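Local coordinates for protein dermonecrotic toxin (Pasteurella multocida, PDB 2EBF) that acts as a potent mitogen and induces bone resorption, a toxin associated with severe progressive atrophic rhinitis in pigs, present here as its C-terminal region, at residues E97-I102 with Q124-L129; I46-V51 with D89-L94; F678-S683 with T694-L699. All coordinates share one frame; numbering follows the deposited sequence.

From the N terminus, the first partner met is the loop 46-51. Contact 2 brings it against the early part of helix 88-108, closing a span that holds helices 54-60 and 70-84. The same helix then runs on into contact 1, which closes the hairpin of helices 88-108 and 115-129. The two contacts follow one another along the chain without nesting or crossing, yet they touch in space, Leu129 packing on Ile46 and Gln92. Together they tie the loop 46-51 and helix 115-129 to helix 88-108, both helices in the range of the membrane localization domain. Contact 3 comes far later, in the C3 domain, with its centre about 50 Å from that of contact 1; it closes a short loop between two antiparallel strands.

Contact 1. Residues E97-I102 with Q124-L129; sequences ELMELI and QLEKAL
The peptide group joining Leu125 to Glu126 receives the methyl end of Met99 over one of its faces, with CE 3.5 Å from both Leu125 C and Glu126 N. Methionine suits this place because it is long, unbranched and apolar. Its CG lies anti to the carbonyl carbon (chi1 -70°) and the chain then runs fully extended, which carries CE across to the partner backbone. There CE also meets Leu129 CD2 tip to tip at 3.4 Å, a tight approach, and brushes Glu126 CG at 3.9 Å. Leu125 slides past Met99 in the opposite direction and sends CD1 to Leu98, whose CD1 it meets at 3.7 Å with the two chains nearly perpendicular. Branched leucines fill this buried seam, while the extended Glu126 carries its carboxylate to a long, weak ion pair with Lys138, near a bound glucose. The helix segments run antiparallel at 154°, their axes 10.5 Å apart, as in a helical hairpin. Both helices lie in the range of the membrane localization domain. Helix 70-84 packs on Leu98 through Ile75 and Ile82, and Met95 of helix 88-108 lies against Leu125 and Leu129; Lys147, from a loop, touches Met99.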
ATOM      1  N   GLU A  97      19.052  -4.193  -6.756  1.00 25.30           N
ATOM      2  CA  GLU A  97      19.239  -5.399  -7.561  1.00 25.81           C
ATOM      3  C   GLU A  97      20.713  -5.803  -7.643  1.00 25.64           C
ATOM      4  O   GLU A  97      21.043  -6.993  -7.488  1.00 24.99           O
ATOM      5  CB  GLU A  97      18.644  -5.218  -8.967  1.00 25.73           C
ATOM      6  CG  GLU A  97      17.104  -5.133  -8.992  1.00 26.51           C
ATOM      7  CD  GLU A  97      16.533  -4.787 -10.370  1.00 27.95           C
ATOM      8  OE1 GLU A  97      17.306  -4.633 -11.323  1.00 30.47           O
ATOM      9  OE2 GLU A  97      15.299  -4.665 -10.500  1.00 32.11           O
ATOM     10  N   LEU A  98      21.595  -4.825  -7.853  1.00 25.09           N
ATOM     11  CA  LEU A  98      23.038  -5.090  -7.898  1.00 25.89           C
ATOM     12  C   LEU A  98      23.544  -5.620  -6.567  1.00 26.12           C
ATOM     13  O   LEU A  98      24.381  -6.530  -6.530  1.00 25.83           O
ATOM     14  CB  LEU A  98      23.826  -3.826  -8.245  1.00 25.73           C
ATOM     15  CG  LEU A  98      25.071  -3.969  -9.150  1.00 27.05           C
ATOM     16  CD1 LEU A  98      26.030  -2.793  -9.032  1.00 26.09           C
ATOM     17  CD2 LEU A  98      25.810  -5.322  -9.089  1.00 26.31           C
ATOM     18  N   MET A  99      23.055  -5.037  -5.478  1.00 26.81           N
ATOM     19  CA  MET A  99      23.400  -5.533  -4.149  1.00 28.30           C
ATOM     20  C   MET A  99      23.067  -7.026  -4.051  1.00 27.09           C
ATOM     21  O   MET A  99      23.904  -7.809  -3.616  1.00 26.47           O
ATOM     22  CB  MET A  99      22.666  -4.758  -3.056  1.00 28.55           C
ATOM     23  CG  MET A  99      23.116  -3.312  -2.838  1.00 30.51           C
ATOM     24  SD  MET A  99      22.103  -2.641  -1.500  1.00 33.21           S
ATOM     25  CE  MET A  99      22.503  -0.914  -1.623  1.00 33.90           C
ATOM     26  N   GLU A 100      21.859  -7.417  -4.475  1.00 27.06           N
ATOM     27  CA  GLU A 100      21.487  -8.841  -4.450  1.00 27.17           C
ATOM     28  C   GLU A 100      22.428  -9.711  -5.300  1.00 27.32           C
ATOM     29  O   GLU A 100      22.869 -10.768  -4.840  1.00 26.80           O
ATOM     30  CB  GLU A 100      20.015  -9.103  -4.810  1.00 27.14           C
ATOM     31  CG  GLU A 100      19.686 -10.623  -4.778  1.00 27.61           C
ATOM     32  CD  GLU A 100      18.229 -10.976  -5.053  1.00 27.41           C
ATOM     33  OE1 GLU A 100      17.335 -10.112  -4.937  1.00 26.60           O
ATOM     34  OE2 GLU A 100      17.980 -12.157  -5.384  1.00 30.35           O
ATOM     35  N   LEU A 101      22.747  -9.262  -6.520  1.00 27.44           N
ATOM     36  CA  LEU A 101      23.690  -9.999  -7.371  1.00 27.44           C
ATOM     37  C   LEU A 101      25.015 -10.272  -6.662  1.00 27.63           C
ATOM     38  O   LEU A 101      25.562 -11.369  -6.764  1.00 27.87           O
ATOM     39  CB  LEU A 101      23.952  -9.255  -8.689  1.00 28.07           C
ATOM     40  CG  LEU A 101      22.761  -9.023  -9.623  1.00 27.20           C
ATOM     41  CD1 LEU A 101      23.243  -8.482 -10.952  1.00 28.93           C
ATOM     42  CD2 LEU A 101      21.981 -10.309  -9.822  1.00 27.78           C
ATOM     43  N   ILE A 102      25.504  -9.274  -5.960  1.00 27.68           N
ATOM     44  CA  ILE A 102      26.707  -9.402  -5.202  1.00 28.03           C
ATOM     45  C   ILE A 102      26.559 -10.349  -4.016  1.00 28.16           C
ATOM     46  O   ILE A 102      27.381 -11.175  -3.813  1.00 28.01           O
ATOM     47  CB  ILE A 102      27.247  -8.046  -4.785  1.00 28.16           C
ATOM     48  CG1 ILE A 102      27.600  -7.235  -6.024  1.00 29.18           C
ATOM     49  CG2 ILE A 102      28.392  -8.175  -3.905  1.00 26.82           C
ATOM     50  CD1 ILE A 102      27.882  -5.840  -5.738  1.00 35.44           C
ATOM     51  N   GLN A 124      29.639   0.811  -1.439  1.00 28.53           N
ATOM     52  CA  GLN A 124      29.378   2.073  -2.159  1.00 27.61           C
ATOM     53  C   GLN A 124      27.900   2.285  -2.430  1.00 27.34           C
ATOM     54  O   GLN A 124      27.390   3.410  -2.309  1.00 26.22           O
ATOM     55  CB  GLN A 124      30.136   2.140  -3.489  1.00 27.59           C
ATOM     56  CG  GLN A 124      31.647   2.244  -3.343  1.00 27.26           C
ATOM     57  CD  GLN A 124      32.392   2.074  -4.653  1.00 26.95           C
ATOM     58  OE1 GLN A 124      33.626   2.177  -4.683  1.00 30.07           O
ATOM     59  NE2 GLN A 124      31.665   1.817  -5.741  1.00 21.64           N
ATOM     60  N   LEU A 125      27.231   1.216  -2.846  1.00 27.28           N
ATOM     61  CA  LEU A 125      25.806   1.280  -3.157  1.00 26.98           C
ATOM     62  C   LEU A 125      25.027   1.537  -1.879  1.00 27.44           C
ATOM     63  O   LEU A 125      24.093   2.328  -1.869  1.00 27.74           O
ATOM     64  CB  LEU A 125      25.329  -0.023  -3.808  1.00 26.47           C
ATOM     65  CG  LEU A 125      25.965  -0.384  -5.168  1.00 26.06           C
ATOM     66  CD1 LEU A 125      25.757  -1.872  -5.441  1.00 24.11           C
ATOM     67  CD2 LEU A 125      25.368   0.465  -6.276  1.00 26.33           C
ATOM     68  N   GLU A 126      25.408   0.863  -0.805  1.00 27.84           N
ATOM     69  CA  GLU A 126      24.741   1.093   0.492  1.00 28.59           C
ATOM     70  C   GLU A 126      24.845   2.552   0.931  1.00 28.79           C
ATOM     71  O   GLU A 126      23.856   3.155   1.370  1.00 28.84           O
ATOM     72  CB  GLU A 126      25.308   0.176   1.558  1.00 29.16           C
ATOM     73  CG  GLU A 126      24.985  -1.283   1.395  1.00 30.75           C
ATOM     74  CD  GLU A 126      25.738  -2.130   2.406  1.00 35.12           C
ATOM     75  OE1 GLU A 126      26.470  -1.546   3.236  1.00 38.28           O
ATOM     76  OE2 GLU A 126      25.611  -3.368   2.382  1.00 36.12           O
ATOM     77  N   LYS A 127      26.035   3.125   0.785  1.00 29.04           N
ATOM     78  CA  LYS A 127      26.280   4.506   1.169  1.00 29.57           C
ATOM     79  C   LYS A 127      25.592   5.514   0.242  1.00 29.06           C
ATOM     80  O   LYS A 127      25.241   6.602   0.685  1.00 29.45           O
ATOM     81  CB  LYS A 127      27.785   4.799   1.253  1.00 29.84           C
ATOM     82  CG  LYS A 127      28.508   4.006   2.342  1.00 33.84           C
ATOM     83  CD  LYS A 127      29.813   4.679   2.778  1.00 38.75           C
ATOM     84  CE  LYS A 127      30.917   4.520   1.754  1.00 42.90           C
ATOM     85  NZ  LYS A 127      32.178   5.213   2.193  1.00 44.85           N
ATOM     86  N   ALA A 128      25.407   5.161  -1.032  1.00 28.69           N
ATOM     87  CA  ALA A 128      24.721   6.036  -1.973  1.00 28.20           C
ATOM     88  C   ALA A 128      23.215   6.113  -1.709  1.00 28.71           C
ATOM     89  O   ALA A 128      22.568   7.118  -2.045  1.00 28.64           O
ATOM     90  CB  ALA A 128      24.984   5.582  -3.420  1.00 28.46           C
ATOM     91  N   LEU A 129      22.663   5.043  -1.142  1.00 28.24           N
ATOM     92  CA  LEU A 129      21.222   4.929  -0.891  1.00 28.93           C
ATOM     93  C   LEU A 129      20.794   5.340   0.513  1.00 29.35           C
ATOM     94  O   LEU A 129      19.748   5.973   0.689  1.00 29.83           O
ATOM     95  CB  LEU A 129      20.801   3.486  -1.098  1.00 29.31           C
ATOM     96  CG  LEU A 129      20.150   3.057  -2.417  1.00 31.44           C
ATOM     97  CD1 LEU A 129      20.256   4.100  -3.516  1.00 33.26           C
ATOM     98  CD2 LEU A 129      20.720   1.738  -2.811  1.00 32.58           C
TER

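Contact 2. Residues I46-V51 with D89-L94; sequences IGLEGV and DERQGL
Arg91 reaches from its helix to the backbone of Ile46, giving a hydrogen of NH1 to Ile46 O at 2.9 Å in a fairly straight bond (157° at the hydrogen). The oxygen lies in the guanidinium plane, whereas the donor stands above the carbonyl plane, 42° out of it. The arginine begins extended, with CG anti to the backbone N and the next torsion also anti, and then bends at chi3 (-71°). That bend swings the guanidinium out of line with its stem, so that NH1 meets the loop while NH2 donates to Ser85 O, in the short link between helix 70-84 and the arginine's own helix. A long, flexible chain ending in several N-H groups suits such a bridging place. The methylenes are used as well: Ile46 CG2, itself anti to its backbone N, slides alongside them and comes within 3.8 Å of Arg91 CD, and it also meets Gln92 CB at 4.3 Å. Ile46 holds a left-handed helical backbone conformation, unusual for a beta-branched residue, in a loop that continues into a type I beta turn from Leu48 to Val51, ahead of helix 54-60. Leu48, at the first position of that turn, takes a common extended leucine shape, and its CD1 covers one face of the guanidinium, off toward the rim and 3.8 Å from Arg91 NE. The same side chain packs on Ile82 and His83 of helix 70-84. Glycine suits position 47 because a side-chain carbon there would collide with Glu49 OE2, which lies 3.4 Å from Gly47 CA and is hydrogen-bonded to Thr743 OG1. Farther round the helix, Asp89 directs its carboxylate to Arg153 and Arg157 of helix 151-164.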
ATOM      1  N   ILE A  46      20.148  10.463  -4.899  1.00 31.96           N
ATOM      2  CA  ILE A  46      20.725   9.154  -5.301  1.00 32.08           C
ATOM      3  C   ILE A  46      21.937   9.363  -6.218  1.00 32.30           C
ATOM      4  O   ILE A  46      22.033   8.805  -7.324  1.00 32.11           O
ATOM      5  CB  ILE A  46      19.657   8.196  -5.922  1.00 32.00           C
ATOM      6  CG1 ILE A  46      18.436   8.068  -5.002  1.00 33.82           C
ATOM      7  CG2 ILE A  46      20.214   6.802  -6.137  1.00 31.82           C
ATOM      8  CD1 ILE A  46      17.276   8.823  -5.500  1.00 39.11           C
ATOM      9  N   GLY A  47      22.848  10.216  -5.753  1.00 32.63           N
ATOM     10  CA  GLY A  47      24.025  10.596  -6.524  1.00 32.43           C
ATOM     11  C   GLY A  47      24.978   9.428  -6.671  1.00 32.11           C
ATOM     12  O   GLY A  47      25.127   8.620  -5.742  1.00 31.94           O
ATOM     13  N   LEU A  48      25.617   9.339  -7.840  1.00 31.17           N
ATOM     14  CA  LEU A  48      26.532   8.230  -8.143  1.00 30.76           C
ATOM     15  C   LEU A  48      28.016   8.594  -8.105  1.00 30.84           C
ATOM     16  O   LEU A  48      28.847   7.832  -8.584  1.00 29.55           O
ATOM     17  CB  LEU A  48      26.176   7.607  -9.491  1.00 30.85           C
ATOM     18  CG  LEU A  48      24.785   6.963  -9.568  1.00 31.12           C
ATOM     19  CD1 LEU A  48      24.492   6.529 -10.975  1.00 30.40           C
ATOM     20  CD2 LEU A  48      24.670   5.783  -8.581  1.00 30.73           C
ATOM     21  N   GLU A  49      28.348   9.740  -7.508  1.00 30.95           N
ATOM     22  CA  GLU A  49      29.746  10.198  -7.442  1.00 31.71           C
ATOM     23  C   GLU A  49      30.670   9.254  -6.677  1.00 31.45           C
ATOM     24  O   GLU A  49      31.881   9.247  -6.908  1.00 30.89           O
ATOM     25  CB  GLU A  49      29.851  11.610  -6.857  1.00 32.35           C
ATOM     26  CG  GLU A  49      29.193  12.683  -7.706  1.00 35.55           C
ATOM     27  CD  GLU A  49      27.772  13.013  -7.263  1.00 39.69           C
ATOM     28  OE1 GLU A  49      27.384  14.197  -7.396  1.00 43.78           O
ATOM     29  OE2 GLU A  49      27.046  12.112  -6.783  1.00 38.30           O
ATOM     30  N   GLY A  50      30.102   8.469  -5.764  1.00 31.00           N
ATOM     31  CA  GLY A  50      30.898   7.547  -4.967  1.00 30.77           C
ATOM     32  C   GLY A  50      30.759   6.084  -5.342  1.00 30.58           C
ATOM     33  O   GLY A  50      31.161   5.204  -4.578  1.00 31.29           O
ATOM     34  N   VAL A  51      30.187   5.820  -6.514  1.00 29.48           N
ATOM     35  CA  VAL A  51      29.977   4.461  -6.975  1.00 28.81           C
ATOM     36  C   VAL A  51      30.813   4.265  -8.234  1.00 28.51           C
ATOM     37  O   VAL A  51      30.696   5.039  -9.179  1.00 28.43           O
ATOM     38  CB  VAL A  51      28.478   4.194  -7.293  1.00 29.01           C
ATOM     39  CG1 VAL A  51      28.271   2.781  -7.823  1.00 28.82           C
ATOM     40  CG2 VAL A  51      27.604   4.435  -6.076  1.00 27.97           C
ATOM     41  N   ASP A  89      14.003   6.772  -9.092  1.00 29.27           N
ATOM     42  CA  ASP A  89      13.337   5.607  -8.490  1.00 29.04           C
ATOM     43  C   ASP A  89      13.804   4.302  -9.132  1.00 28.32           C
ATOM     44  O   ASP A  89      13.969   3.278  -8.448  1.00 27.93           O
ATOM     45  CB  ASP A  89      11.810   5.727  -8.586  1.00 29.18           C
ATOM     46  CG  ASP A  89      11.101   4.657  -7.774  1.00 30.21           C
ATOM     47  OD1 ASP A  89      10.981   4.813  -6.535  1.00 30.28           O
ATOM     48  OD2 ASP A  89      10.676   3.657  -8.374  1.00 30.16           O
ATOM     49  N   GLU A  90      14.003   4.329 -10.451  1.00 27.43           N
ATOM     50  CA  GLU A  90      14.551   3.182 -11.145  1.00 27.11           C
ATOM     51  C   GLU A  90      16.018   2.967 -10.786  1.00 26.21           C
ATOM     52  O   GLU A  90      16.447   1.830 -10.559  1.00 25.43           O
ATOM     53  CB  GLU A  90      14.377   3.338 -12.663  1.00 27.54           C
ATOM     54  CG  GLU A  90      12.934   3.175 -13.085  1.00 30.64           C
ATOM     55  CD  GLU A  90      12.727   3.362 -14.572  1.00 35.40           C
ATOM     56  OE1 GLU A  90      13.728   3.414 -15.325  1.00 37.90           O
ATOM     57  OE2 GLU A  90      11.553   3.461 -14.986  1.00 38.12           O
ATOM     58  N   ARG A  91      16.782   4.061 -10.740  1.00 26.16           N
ATOM     59  CA  ARG A  91      18.187   4.021 -10.327  1.00 25.89           C
ATOM     60  C   ARG A  91      18.362   3.312  -8.976  1.00 25.85           C
ATOM     61  O   ARG A  91      19.180   2.388  -8.856  1.00 25.91           O
ATOM     62  CB  ARG A  91      18.792   5.430 -10.250  1.00 25.73           C
ATOM     63  CG  ARG A  91      20.299   5.414 -10.036  1.00 26.29           C
ATOM     64  CD  ARG A  91      20.864   6.806  -9.840  1.00 29.17           C
ATOM     65  NE  ARG A  91      20.851   7.577 -11.084  1.00 31.61           N
ATOM     66  CZ  ARG A  91      21.207   8.857 -11.162  1.00 34.46           C
ATOM     67  NH1 ARG A  91      21.607   9.509 -10.074  1.00 33.70           N
ATOM     68  NH2 ARG A  91      21.149   9.490 -12.322  1.00 34.04           N
ATOM     69  N   GLN A  92      17.607   3.726  -7.960  1.00 25.94           N
ATOM     70  CA  GLN A  92      17.759   3.072  -6.646  1.00 25.38           C
ATOM     71  C   GLN A  92      17.285   1.617  -6.705  1.00 25.55           C
ATOM     72  O   GLN A  92      17.850   0.759  -6.034  1.00 25.19           O
ATOM     73  CB  GLN A  92      17.130   3.866  -5.491  1.00 25.47           C
ATOM     74  CG  GLN A  92      15.599   4.037  -5.483  1.00 27.01           C
ATOM     75  CD  GLN A  92      14.857   3.068  -4.555  1.00 25.89           C
ATOM     76  OE1 GLN A  92      13.733   3.349  -4.116  1.00 27.87           O
ATOM     77  NE2 GLN A  92      15.453   1.922  -4.288  1.00 23.64           N
ATOM     78  N   GLY A  93      16.272   1.343  -7.526  1.00 25.43           N
ATOM     79  CA  GLY A  93      15.802  -0.040  -7.742  1.00 25.11           C
ATOM     80  C   GLY A  93      16.894  -0.931  -8.297  1.00 25.64           C
ATOM     81  O   GLY A  93      17.111  -2.029  -7.800  1.00 25.65           O
ATOM     82  N   LEU A  94      17.565  -0.458  -9.345  1.00 25.44           N
ATOM     83  CA  LEU A  94      18.705  -1.157  -9.941  1.00 26.16           C
ATOM     84  C   LEU A  94      19.870  -1.356  -8.970  1.00 26.12           C
ATOM     85  O   LEU A  94      20.530  -2.404  -8.981  1.00 26.36           O
ATOM     86  CB  LEU A  94      19.190  -0.400 -11.176  1.00 26.34           C
ATOM     87  CG  LEU A  94      18.238  -0.433 -12.374  1.00 27.72           C
ATOM     88  CD1 LEU A  94      18.594   0.675 -13.364  1.00 29.90           C
ATOM     89  CD2 LEU A  94      18.231  -1.807 -13.061  1.00 29.51           C
TER

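Contact 3. Residues F678-S683 with T694-L699; sequences FAVDAS and TTILIL
Asp681 and Leu697 form a hydrogen-bonded antiparallel pair: Asp681 N to Leu697 O and Leu697 N to Asp681 O are both 2.8 Å. Toward Phe678 the ladder loosens. Ala679 N still reaches Leu699 O at 2.7 Å, but the bond is bent to 134°, and the return bond from Leu699 N to Ala679 O is weak. Ala679 O is also approached by Ile698 CA, a C-H...O contact of 3.1 Å. Val680 lies beside Ile696 and Ile698, pointing the same way as both. Its CG1, anti to the backbone N (chi1 176°), meets Ile696 CG2 at 3.8 Å, while CG2 turns to Ile698; beta-branched residues suit such extended backbone. On the other face, Asp681 OD1 accepts from Ser683 N at 3.0 Å, an Asx turn that helps fix the carboxylate. OD2 is bonded to His666 and Trp704, and Ser683 touches Cys626; this fits Asp681 as the acid of the thiol protease-like triad with His666 and Cys626, although that cysteine here forms a disulfide with Cys620. Strand 676-681 runs between strand 660-673 and strand 697-700 at one edge of the sheet, and helices 583-591 and 701-711 pack against Leu697 and Leu699.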
ATOM      1  N   PHE A 678      -4.742  34.772   6.521  1.00 30.30           N
ATOM      2  CA  PHE A 678      -4.229  35.654   5.480  1.00 29.05           C
ATOM      3  C   PHE A 678      -3.051  36.431   6.034  1.00 28.25           C
ATOM      4  O   PHE A 678      -3.217  37.216   6.968  1.00 28.28           O
ATOM      5  CB  PHE A 678      -5.320  36.621   5.048  1.00 29.21           C
ATOM      6  CG  PHE A 678      -6.433  35.968   4.285  1.00 29.29           C
ATOM      7  CD1 PHE A 678      -6.391  35.910   2.900  1.00 29.79           C
ATOM      8  CD2 PHE A 678      -7.511  35.395   4.957  1.00 30.43           C
ATOM      9  CE1 PHE A 678      -7.411  35.304   2.184  1.00 29.87           C
ATOM     10  CE2 PHE A 678      -8.541  34.777   4.245  1.00 30.74           C
ATOM     11  CZ  PHE A 678      -8.484  34.735   2.857  1.00 29.71           C
ATOM     12  N   ALA A 679      -1.860  36.199   5.478  1.00 27.06           N
ATOM     13  CA  ALA A 679      -0.667  36.930   5.896  1.00 26.24           C
ATOM     14  C   ALA A 679      -0.866  38.436   5.721  1.00 25.83           C
ATOM     15  O   ALA A 679      -1.436  38.874   4.722  1.00 26.28           O
ATOM     16  CB  ALA A 679       0.528  36.477   5.092  1.00 26.28           C
ATOM     17  N   VAL A 680      -0.412  39.209   6.705  1.00 25.33           N
ATOM     18  CA  VAL A 680      -0.334  40.669   6.596  1.00 24.97           C
ATOM     19  C   VAL A 680       1.130  41.024   6.838  1.00 24.88           C
ATOM     20  O   VAL A 680       1.583  41.175   7.975  1.00 24.77           O
ATOM     21  CB  VAL A 680      -1.299  41.403   7.570  1.00 24.93           C
ATOM     22  CG1 VAL A 680      -1.107  42.928   7.497  1.00 24.83           C
ATOM     23  CG2 VAL A 680      -2.742  41.055   7.242  1.00 23.78           C
ATOM     24  N   ASP A 681       1.874  41.131   5.748  1.00 24.34           N
ATOM     25  CA  ASP A 681       3.324  41.164   5.830  1.00 24.49           C
ATOM     26  C   ASP A 681       3.826  42.551   5.422  1.00 24.83           C
ATOM     27  O   ASP A 681       3.956  42.859   4.230  1.00 24.72           O
ATOM     28  CB  ASP A 681       3.891  40.046   4.956  1.00 24.87           C
ATOM     29  CG  ASP A 681       5.406  40.031   4.894  1.00 23.48           C
ATOM     30  OD1 ASP A 681       6.077  40.848   5.550  1.00 23.68           O
ATOM     31  OD2 ASP A 681       5.926  39.180   4.158  1.00 23.29           O
ATOM     32  N   ALA A 682       4.099  43.371   6.434  1.00 24.25           N
ATOM     33  CA  ALA A 682       4.529  44.749   6.256  1.00 25.24           C
ATOM     34  C   ALA A 682       6.050  44.893   6.102  1.00 25.46           C
ATOM     35  O   ALA A 682       6.578  46.011   6.037  1.00 25.87           O
ATOM     36  CB  ALA A 682       4.025  45.605   7.416  1.00 24.95           C
ATOM     37  N   SER A 683       6.749  43.774   5.987  1.00 26.05           N
ATOM     38  CA  SER A 683       8.200  43.831   5.808  1.00 27.13           C
ATOM     39  C   SER A 683       8.733  43.017   4.632  1.00 26.96           C
ATOM     40  O   SER A 683       9.925  42.748   4.561  1.00 27.83           O
ATOM     41  CB  SER A 683       8.903  43.448   7.112  1.00 27.31           C
ATOM     42  OG  SER A 683       8.708  42.081   7.392  1.00 29.55           O
ATOM     43  N   THR A 694       3.265  46.995  -3.783  1.00 33.27           N
ATOM     44  CA  THR A 694       2.638  47.407  -2.527  1.00 32.80           C
ATOM     45  C   THR A 694       3.603  47.190  -1.346  1.00 31.52           C
ATOM     46  O   THR A 694       4.435  46.289  -1.391  1.00 30.93           O
ATOM     47  CB  THR A 694       1.320  46.609  -2.306  1.00 32.99           C
ATOM     48  OG1 THR A 694       0.603  47.146  -1.192  1.00 36.54           O
ATOM     49  CG2 THR A 694       1.588  45.115  -2.050  1.00 32.98           C
ATOM     50  N   THR A 695       3.490  48.018  -0.306  1.00 30.15           N
ATOM     51  CA  THR A 695       4.339  47.903   0.889  1.00 29.18           C
ATOM     52  C   THR A 695       3.889  46.801   1.850  1.00 28.27           C
ATOM     53  O   THR A 695       4.692  46.283   2.615  1.00 28.24           O
ATOM     54  CB  THR A 695       4.385  49.218   1.688  1.00 29.21           C
ATOM     55  OG1 THR A 695       3.049  49.677   1.913  1.00 29.36           O
ATOM     56  CG2 THR A 695       5.172  50.288   0.930  1.00 29.46           C
ATOM     57  N   ILE A 696       2.603  46.467   1.829  1.00 27.25           N
ATOM     58  CA  ILE A 696       2.069  45.447   2.734  1.00 26.57           C
ATOM     59  C   ILE A 696       1.537  44.288   1.907  1.00 26.23           C
ATOM     60  O   ILE A 696       0.587  44.454   1.124  1.00 26.39           O
ATOM     61  CB  ILE A 696       0.937  46.004   3.656  1.00 26.82           C
ATOM     62  CG1 ILE A 696       1.431  47.210   4.469  1.00 25.82           C
ATOM     63  CG2 ILE A 696       0.379  44.902   4.574  1.00 26.02           C
ATOM     64  CD1 ILE A 696       0.294  48.045   5.055  1.00 26.68           C
ATOM     65  N   LEU A 697       2.166  43.130   2.071  1.00 25.35           N
ATOM     66  CA  LEU A 697       1.792  41.922   1.339  1.00 25.30           C
ATOM     67  C   LEU A 697       0.709  41.125   2.057  1.00 24.91           C
ATOM     68  O   LEU A 697       0.899  40.673   3.193  1.00 25.35           O
ATOM     69  CB  LEU A 697       3.029  41.038   1.110  1.00 24.47           C
ATOM     70  CG  LEU A 697       2.816  39.699   0.388  1.00 24.90           C
ATOM     71  CD1 LEU A 697       2.158  39.881  -0.985  1.00 25.59           C
ATOM     72  CD2 LEU A 697       4.147  38.966   0.230  1.00 25.55           C
ATOM     73  N   ILE A 698      -0.431  40.952   1.393  1.00 25.21           N
ATOM     74  CA  ILE A 698      -1.534  40.164   1.949  1.00 25.18           C
ATOM     75  C   ILE A 698      -1.896  39.023   1.010  1.00 25.92           C
ATOM     76  O   ILE A 698      -2.337  39.253  -0.130  1.00 25.68           O
ATOM     77  CB  ILE A 698      -2.781  41.045   2.261  1.00 25.45           C
ATOM     78  CG1 ILE A 698      -2.390  42.162   3.242  1.00 24.42           C
ATOM     79  CG2 ILE A 698      -3.946  40.181   2.792  1.00 23.54           C
ATOM     80  CD1 ILE A 698      -3.478  43.201   3.482  1.00 24.86           C
ATOM     81  N   LEU A 699      -1.687  37.799   1.488  1.00 25.88           N
ATOM     82  CA  LEU A 699      -2.041  36.587   0.749  1.00 26.81           C
ATOM     83  C   LEU A 699      -2.451  35.489   1.709  1.00 27.32           C
ATOM     84  O   LEU A 699      -2.053  35.511   2.883  1.00 27.16           O
ATOM     85  CB  LEU A 699      -0.855  36.078  -0.088  1.00 26.64           C
ATOM     86  CG  LEU A 699      -0.410  36.768  -1.369  1.00 26.88           C
ATOM     87  CD1 LEU A 699       1.002  36.293  -1.741  1.00 26.78           C
ATOM     88  CD2 LEU A 699      -1.404  36.537  -2.524  1.00 27.88           C
TER